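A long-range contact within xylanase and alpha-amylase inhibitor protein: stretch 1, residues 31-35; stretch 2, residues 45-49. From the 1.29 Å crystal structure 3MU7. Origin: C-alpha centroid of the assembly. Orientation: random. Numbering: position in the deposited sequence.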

# COMPACT_ATOMS: atom_id res chain seq x y z
N ILE A 31 5.21 -2.74 -1.42
CA ILE A 31 4.84 -1.35 -1.51
C ILE A 31 5.93 -0.52 -0.84
O ILE A 31 6.09 -0.56 0.39
N ILE A 32 6.69 0.21 -1.64
CA ILE A 32 7.75 1.06 -1.11
C ILE A 32 7.14 2.33 -0.52
O ILE A 32 6.47 3.08 -1.24
N GLY A 33 7.35 2.56 0.77
CA GLY A 33 6.85 3.77 1.41
C GLY A 33 8.00 4.61 1.93
O GLY A 33 8.94 4.05 2.50
N PHE A 34 7.98 5.94 1.78
CA PHE A 34 6.88 6.74 1.23
C PHE A 34 7.41 7.97 0.52
O PHE A 34 8.46 8.52 0.90
N LEU A 35 6.68 8.44 -0.48
CA LEU A 35 6.83 9.82 -0.93
C LEU A 35 5.97 10.63 0.03
O LEU A 35 4.76 10.77 -0.17
N ALA A 45 9.62 14.74 -2.05
CA ALA A 45 10.72 14.04 -1.38
C ALA A 45 10.26 12.69 -0.85
O ALA A 45 9.12 12.52 -0.40
N LEU A 46 11.17 11.73 -0.94
CA LEU A 46 11.01 10.41 -0.37
C LEU A 46 11.51 10.38 1.06
O LEU A 46 12.53 11.00 1.39
N ASP A 47 10.81 9.66 1.91
CA ASP A 47 11.37 9.20 3.17
C ASP A 47 11.26 7.69 3.14
O ASP A 47 10.20 7.12 3.45
N ILE A 48 12.34 7.04 2.72
CA ILE A 48 12.43 5.59 2.69
C ILE A 48 13.47 5.13 3.71
O ILE A 48 14.29 4.25 3.43
N SER A 49 13.44 5.76 4.88
CA SER A 49 14.24 5.36 6.04
C SER A 49 15.73 5.22 5.72
O SER A 49 16.39 4.28 6.17

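The peptide bond between Gly33 and Phe34 is cis, and it lies exactly where the two stretches are joined by hydrogen bonds. Phe34 N donates to Asp47 O at 3.0 Å, with an N-H...O angle of 154°, and Asp47 N donates to Phe34 O at 2.8 Å and 159°. Both distances are short and both angles fairly straight, so this reciprocal pair is the firmest evidence for the contact. The cis linkage also bears on the carbonyl before it: the CA atoms of Gly33 and Phe34 lie on the same side of the C-N bond, 3.0 Å apart, Gly33 O and the amide hydrogen of Phe34 share the other side, and Gly33 O comes to 3.5 Å from Asp47 O. These two oxygen atoms are both acceptors, so the approach is not a hydrogen bond.

The touching segments run in roughly opposite directions, 153° apart end to end. Beyond the paired amides, two CA-H...O contacts continue the backbone approach: Leu46 CA lies 3.4 Å from Phe34 O, and Leu35 CA lies 3.6 Å from Ala45 O, with angles at hydrogen of 135° and 134°.

Side-chain packing is concentrated in two apolar pairs. In the first, Leu35 and Leu46 set their CB atoms on the same face of the sheet, and the ends of both side chains come nearer to the opposing stretch. Leu35 has chi1 t (-169°) and chi2 p (82°); Leu46 has chi1 m (-69°) and chi2 t (163°). These conformations bring Leu35 CD1 to 3.8 Å from Leu46 CD2, a van der Waals distance, and Leu35 CD1 also rests 3.5 Å from the backbone atom Ala45 O. The second pair joins Ile32, m at chi1 and t at chi2, to Ile48, p at chi1 (53°) and t at chi2. Their CA-to-CB bonds point sideways, yet Ile32 CG2 and Ile48 CG2 meet at 3.9 Å. The same methyl, Ile48 CG2, lies 3.5 Å from Gly33 O and 3.8 Å from Phe34 N, so it packs against the O and N atoms of the cis peptide unit.

Phe34 contributes mainly through its backbone. Its CA-to-CB bond is sideways, and with chi1 m (-66°) and chi2 -84° the end of the side chain leads away from stretch 2. The ring instead occupies space beside Gly33: an ideal CB on that glycine would be 2.7 Å from Phe34 CE2, a clash that the absence of a side chain avoids. Ile31 is out of reach of stretch 2, and the methyl of Ala45 points away from stretch 1.

No side-chain hydrogen bond crosses between the stretches. Asp47, with chi1 t (-177°), directs its carboxylate to its own stretch, where Asp47 OD1 accepts from Ser49 N at 3.1 Å and 158°. Ser49 OG is hydrogen-bonded elsewhere in the structure. The polar link between the stretches is therefore made by backbone atoms, and the side chains add apolar contacts to a modest total of 293 Å² buried over both sides.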

# COMPACT_ATOMS: atom_id res chain seq x y z
CB ILE A 31 3.48 -1.07 -0.84
CG1 ILE A 31 2.42 -2.09 -1.28
CG2 ILE A 31 3.06 0.36 -1.11
CD1 ILE A 31 1.21 -2.15 -0.34
CB ILE A 32 8.76 1.44 -2.22
CG1 ILE A 32 9.42 0.21 -2.83
CG2 ILE A 32 9.81 2.40 -1.65
CD1 ILE A 32 10.12 0.49 -4.14
CB PHE A 34 5.96 7.25 2.35
CG PHE A 34 5.22 6.16 3.05
CD1 PHE A 34 4.03 5.67 2.53
CD2 PHE A 34 5.74 5.59 4.21
CE1 PHE A 34 3.36 4.63 3.16
CE2 PHE A 34 5.09 4.54 4.84
CZ PHE A 34 3.90 4.06 4.31
CB LEU A 35 6.37 9.99 -2.38
CG LEU A 35 6.74 11.35 -2.99
CD1 LEU A 35 8.17 11.33 -3.50
CD2 LEU A 35 5.78 11.73 -4.11
CB ALA A 45 11.30 14.89 -0.25
CB LEU A 46 11.83 9.41 -1.18
CG LEU A 46 11.37 9.10 -2.60
CD1 LEU A 46 12.50 8.46 -3.37
CD2 LEU A 46 10.12 8.21 -2.61
CB ASP A 47 10.64 9.79 4.38
CG ASP A 47 11.27 9.38 5.70
OD1 ASP A 47 12.11 8.46 5.72
OD2 ASP A 47 10.89 9.97 6.73
CB ILE A 48 12.69 5.04 1.26
CG1 ILE A 48 13.92 5.70 0.61
CG2 ILE A 48 11.45 5.23 0.39
CD1 ILE A 48 14.37 5.00 -0.68
CB SER A 49 13.69 4.07 6.66
OG SER A 49 12.31 4.20 6.94